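Local coordinates for protein AT5g51070/K3K7_27 (Arabidopsis thaliana, PDB 5GKM) that is the Clp-family chaperone ClpD, thought to bind and hydrolyse ATP, represented here by its N-terminal Clp repeat domain, at residues Y117-T129 and M146-K158. Residues are numbered along the deposited sequence; the frame is centred on the assembly and turned at random.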
loop_
_atom_site.group_PDB
_atom_site.type_symbol
_atom_site.label_atom_id
_atom_site.label_comp_id
_atom_site.label_asym_id
_atom_site.label_seq_id
_atom_site.Cartn_x
_atom_site.Cartn_y
_atom_site.Cartn_z
ATOM N N TYR A 117 0.622 6.442 16.730
ATOM C CA TYR A 117 0.480 6.831 15.348
ATOM C C TYR A 117 0.362 5.622 14.449
ATOM O O TYR A 117 0.734 4.595 14.827
ATOM C CB TYR A 117 1.671 7.655 14.875
ATOM C CG TYR A 117 3.043 7.025 15.096
ATOM C CD1 TYR A 117 3.522 6.089 14.244
ATOM C CD2 TYR A 117 3.852 7.386 16.169
ATOM C CE1 TYR A 117 4.725 5.497 14.408
ATOM C CE2 TYR A 117 5.078 6.833 16.333
ATOM C CZ TYR A 117 5.514 5.870 15.467
ATOM O OH TYR A 117 6.741 5.305 15.658
ATOM N N ILE A 118 -0.153 5.817 13.249
ATOM C CA ILE A 118 -0.158 4.789 12.225
ATOM C C ILE A 118 0.796 5.284 11.149
ATOM O O ILE A 118 0.573 6.276 10.545
ATOM C CB ILE A 118 -1.542 4.574 11.568
ATOM C CG1 ILE A 118 -2.546 3.954 12.512
ATOM C CG2 ILE A 118 -1.440 3.616 10.414
ATOM C CD1 ILE A 118 -3.265 4.914 13.386
ATOM N N ALA A 119 1.884 4.575 11.006
ATOM C CA ALA A 119 2.903 4.864 10.045
ATOM C C ALA A 119 2.765 4.003 8.803
ATOM O O ALA A 119 2.070 3.101 8.763
ATOM C CB ALA A 119 4.286 4.713 10.651
ATOM N N PRO A 120 3.554 4.341 7.787
ATOM C CA PRO A 120 3.525 3.512 6.579
ATOM C C PRO A 120 3.877 2.033 6.879
ATOM O O PRO A 120 3.428 1.151 6.239
ATOM C CB PRO A 120 4.623 4.142 5.704
ATOM C CG PRO A 120 4.628 5.543 6.087
ATOM C CD PRO A 120 4.420 5.513 7.573
ATOM N N GLU A 121 4.723 1.864 7.874
ATOM C CA GLU A 121 5.156 0.545 8.243
ATOM C C GLU A 121 3.997 -0.301 8.785
ATOM O O GLU A 121 3.933 -1.432 8.547
ATOM C CB GLU A 121 6.313 0.623 9.203
ATOM C CG GLU A 121 7.543 1.126 8.514
ATOM C CD GLU A 121 7.609 2.637 8.328
ATOM O OE1 GLU A 121 6.920 3.405 8.918
ATOM O OE2 GLU A 121 8.448 2.992 7.577
ATOM N N HIS A 122 3.106 0.321 9.538
ATOM C CA HIS A 122 1.917 -0.347 9.984
ATOM C C HIS A 122 1.024 -0.723 8.831
ATOM O O HIS A 122 0.411 -1.728 8.845
ATOM C CB HIS A 122 1.091 0.518 10.910
ATOM C CG HIS A 122 1.774 0.870 12.209
ATOM N ND1 HIS A 122 2.127 2.106 12.543
ATOM C CD2 HIS A 122 2.151 0.076 13.249
ATOM C CE1 HIS A 122 2.685 2.091 13.735
ATOM N NE2 HIS A 122 2.710 0.851 14.157
ATOM N N ILE A 123 0.913 0.177 7.866
ATOM C CA ILE A 123 0.157 -0.105 6.658
ATOM C C ILE A 123 0.761 -1.262 5.879
ATOM O O ILE A 123 0.081 -2.062 5.382
ATOM C CB ILE A 123 -0.018 1.129 5.721
ATOM C CG1 ILE A 123 -0.701 2.260 6.497
ATOM C CG2 ILE A 123 -0.753 0.723 4.446
ATOM C CD1 ILE A 123 -0.731 3.602 5.798
ATOM N N ALA A 124 2.075 -1.284 5.801
ATOM C CA ALA A 124 2.716 -2.404 5.132
ATOM C C ALA A 124 2.450 -3.747 5.823
ATOM O O ALA A 124 2.217 -4.694 5.189
ATOM C CB ALA A 124 4.218 -2.173 5.000
ATOM N N VAL A 125 2.490 -3.738 7.138
ATOM C CA VAL A 125 2.238 -4.976 7.850
ATOM C C VAL A 125 0.823 -5.425 7.542
ATOM O O VAL A 125 0.598 -6.545 7.333
ATOM C CB VAL A 125 2.434 -4.862 9.375
ATOM C CG1 VAL A 125 2.113 -6.189 10.058
ATOM C CG2 VAL A 125 3.879 -4.501 9.641
ATOM N N GLY A 126 -0.085 -4.480 7.494
ATOM C CA GLY A 126 -1.446 -4.804 7.138
ATOM C C GLY A 126 -1.554 -5.345 5.737
ATOM O O GLY A 126 -2.208 -6.285 5.503
ATOM N N LEU A 127 -0.854 -4.699 4.826
ATOM C CA LEU A 127 -0.958 -5.040 3.460
ATOM C C LEU A 127 -0.504 -6.455 3.237
ATOM O O LEU A 127 -1.045 -7.166 2.439
ATOM C CB LEU A 127 -0.138 -4.060 2.637
ATOM C CG LEU A 127 -0.030 -4.202 1.131
ATOM C CD1 LEU A 127 -1.422 -4.124 0.545
ATOM C CD2 LEU A 127 0.845 -3.120 0.524
ATOM N N PHE A 128 0.513 -6.834 3.975
ATOM C CA PHE A 128 1.158 -8.102 3.758
ATOM C C PHE A 128 0.570 -9.205 4.625
ATOM O O PHE A 128 1.126 -10.252 4.665
ATOM C CB PHE A 128 2.672 -8.002 4.015
ATOM C CG PHE A 128 3.374 -7.009 3.126
ATOM C CD1 PHE A 128 2.889 -6.768 1.874
ATOM C CD2 PHE A 128 4.511 -6.325 3.531
ATOM C CE1 PHE A 128 3.481 -5.866 1.054
ATOM C CE2 PHE A 128 5.122 -5.399 2.701
ATOM C CZ PHE A 128 4.580 -5.169 1.481
ATOM N N THR A 129 -0.466 -8.891 5.386
ATOM C CA THR A 129 -1.157 -9.888 6.183
ATOM C C THR A 129 -2.639 -10.040 5.950
ATOM O O THR A 129 -3.154 -11.070 6.229
ATOM C CB THR A 129 -0.921 -9.713 7.671
ATOM O OG1 THR A 129 -1.335 -8.429 8.079
ATOM C CG2 THR A 129 0.535 -9.888 8.034
ATOM N N MET A 146 7.725 -11.546 0.740
ATOM C CA MET A 146 6.811 -10.722 1.439
ATOM C C MET A 146 6.999 -10.785 2.955
ATOM O O MET A 146 6.906 -9.822 3.596
ATOM C CB MET A 146 5.390 -11.093 1.089
ATOM C CG MET A 146 4.394 -10.196 1.753
ATOM S SD MET A 146 2.816 -10.237 0.877
ATOM C CE MET A 146 2.184 -11.704 1.572
ATOM N N ASN A 147 7.245 -11.947 3.480
ATOM C CA ASN A 147 7.435 -12.060 4.919
ATOM C C ASN A 147 8.670 -11.342 5.446
ATOM O O ASN A 147 8.650 -10.800 6.504
ATOM C CB ASN A 147 7.324 -13.501 5.351
ATOM C CG ASN A 147 5.937 -14.087 5.065
ATOM O OD1 ASN A 147 4.935 -13.399 5.092
ATOM N ND2 ASN A 147 5.908 -15.312 4.761
ATOM N N LEU A 148 9.728 -11.350 4.651
ATOM C CA LEU A 148 10.909 -10.564 4.962
ATOM C C LEU A 148 10.636 -9.061 4.949
ATOM O O LEU A 148 11.170 -8.352 5.704
ATOM C CB LEU A 148 12.092 -10.866 4.044
ATOM C CG LEU A 148 12.855 -12.152 4.313
ATOM C CD1 LEU A 148 13.912 -12.401 3.250
ATOM C CD2 LEU A 148 13.489 -12.067 5.681
ATOM N N LEU A 149 9.825 -8.629 4.013
ATOM C CA LEU A 149 9.405 -7.238 4.022
ATOM C C LEU A 149 8.558 -6.864 5.237
ATOM O O LEU A 149 8.735 -5.842 5.773
ATOM C CB LEU A 149 8.669 -6.850 2.733
ATOM C CG LEU A 149 9.394 -6.946 1.421
ATOM C CD1 LEU A 149 8.526 -6.464 0.291
ATOM C CD2 LEU A 149 10.566 -6.042 1.436
ATOM N N THR A 150 7.659 -7.747 5.640
ATOM C CA THR A 150 6.887 -7.479 6.835
ATOM C C THR A 150 7.792 -7.349 8.064
ATOM O O THR A 150 7.638 -6.503 8.871
ATOM C CB THR A 150 5.886 -8.609 7.105
ATOM O OG1 THR A 150 5.108 -8.850 5.957
ATOM C CG2 THR A 150 4.974 -8.302 8.322
ATOM N N ALA A 151 8.771 -8.225 8.126
ATOM C CA ALA A 151 9.728 -8.171 9.200
ATOM C C ALA A 151 10.522 -6.910 9.194
ATOM O O ALA A 151 10.711 -6.337 10.206
ATOM C CB ALA A 151 10.647 -9.380 9.194
ATOM N N ALA A 152 10.935 -6.479 8.011
ATOM C CA ALA A 152 11.654 -5.256 7.904
ATOM C C ALA A 152 10.816 -4.061 8.383
ATOM O O ALA A 152 11.333 -3.165 8.919
ATOM C CB ALA A 152 12.141 -5.021 6.478
ATOM N N ALA A 153 9.526 -4.076 8.103
ATOM C CA ALA A 153 8.696 -3.006 8.555
ATOM C C ALA A 153 8.609 -2.984 10.074
ATOM O O ALA A 153 8.643 -1.981 10.667
ATOM C CB ALA A 153 7.296 -3.111 7.953
ATOM N N LEU A 154 8.464 -4.158 10.648
ATOM C CA LEU A 154 8.411 -4.257 12.087
ATOM C C LEU A 154 9.723 -3.775 12.718
ATOM O O LEU A 154 9.710 -3.162 13.742
ATOM C CB LEU A 154 8.076 -5.674 12.517
ATOM C CG LEU A 154 6.651 -6.129 12.247
ATOM C CD1 LEU A 154 6.483 -7.600 12.384
ATOM C CD2 LEU A 154 5.554 -5.417 13.015
ATOM N N THR A 155 10.829 -4.082 12.076
ATOM C CA THR A 155 12.123 -3.636 12.528
ATOM C C THR A 155 12.245 -2.123 12.526
ATOM O O THR A 155 12.697 -1.539 13.486
ATOM C CB THR A 155 13.260 -4.323 11.765
ATOM O OG1 THR A 155 13.181 -5.723 11.975
ATOM C CG2 THR A 155 14.569 -3.827 12.195
ATOM N N ARG A 156 11.731 -1.489 11.502
ATOM C CA ARG A 156 11.722 -0.058 11.472
ATOM C C ARG A 156 10.938 0.568 12.610
ATOM O O ARG A 156 11.322 1.541 13.171
ATOM C CB ARG A 156 11.127 0.442 10.165
ATOM C CG ARG A 156 12.111 0.579 9.058
ATOM C CD ARG A 156 11.468 1.337 7.951
ATOM N NE ARG A 156 12.192 1.321 6.731
ATOM C CZ ARG A 156 11.765 1.844 5.593
ATOM N NH1 ARG A 156 10.591 2.444 5.518
ATOM N NH2 ARG A 156 12.498 1.749 4.545
ATOM N N LEU A 157 9.835 -0.036 12.948
ATOM C CA LEU A 157 9.008 0.514 13.988
ATOM C C LEU A 157 9.649 0.458 15.372
ATOM O O LEU A 157 9.237 1.102 16.274
ATOM C CB LEU A 157 7.680 -0.215 14.018
ATOM C CG LEU A 157 6.748 0.083 12.850
ATOM C CD1 LEU A 157 5.688 -0.976 12.709
ATOM C CD2 LEU A 157 6.096 1.430 13.037
ATOM N N LYS A 158 10.661 -0.350 15.490
ATOM C CA LYS A 158 11.424 -0.402 16.729
ATOM C C LYS A 158 12.345 0.732 16.931
ATOM O O LYS A 158 12.687 1.040 18.044
ATOM C CB LYS A 158 12.286 -1.626 16.771
ATOM C CG LYS A 158 11.515 -2.838 17.020
ATOM C CD LYS A 158 12.463 -3.977 17.101
ATOM C CE LYS A 158 11.625 -5.211 17.237
ATOM N NZ LYS A 158 10.897 -5.171 18.530
HETATM O O HOH W 1 3.726 -11.032 5.968
#
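Phe128 meets Met146 and Thr150 where helix 120-129 packs on helix 146-158, the two running nearly antiparallel at 155° with axes 8.8 Å apart. Met146 lays CG against Phe128 CB at 3.6 Å and sets its sulfur obliquely to the ring in a Met-aromatic contact, while Thr150 OG1 lies at the ring edge. A water bridges the helices here, donating to Phe128 O and Asn147 OD1 and accepting from Thr150 OG1. Ala153 lets the backbones close in, its CB meeting Glu121 O, Glu121 CB and Ala124 CB, with Glu121 CA 5.0 Å from Ala153 CA. One turn on, Val125 spreads its two methyls, CG1 on Thr150 CG2 and CG2 on Ala153 CB and Leu154 CD2. Bent at chi2 (80°), Glu121 brings OE2 into the guanidinium plane of Arg156, 3.0 Å from NH1, in a salt bridge. Leu157 CD2 lies over one face of the His122 ring in a CH-pi contact, 3.8 Å from the centroid, and the ring's rotation is fixed by a nearly straight in-plane bond from Ala119 N to ND1. Arg13 also pairs with Glu121, and Asp46 and Asp48 with Arg156 NH2. In this all-helical domain, helix 120-130 also touches helices 12-27 (Pro120), 35-45 (Leu127) and 97-112 (Val125).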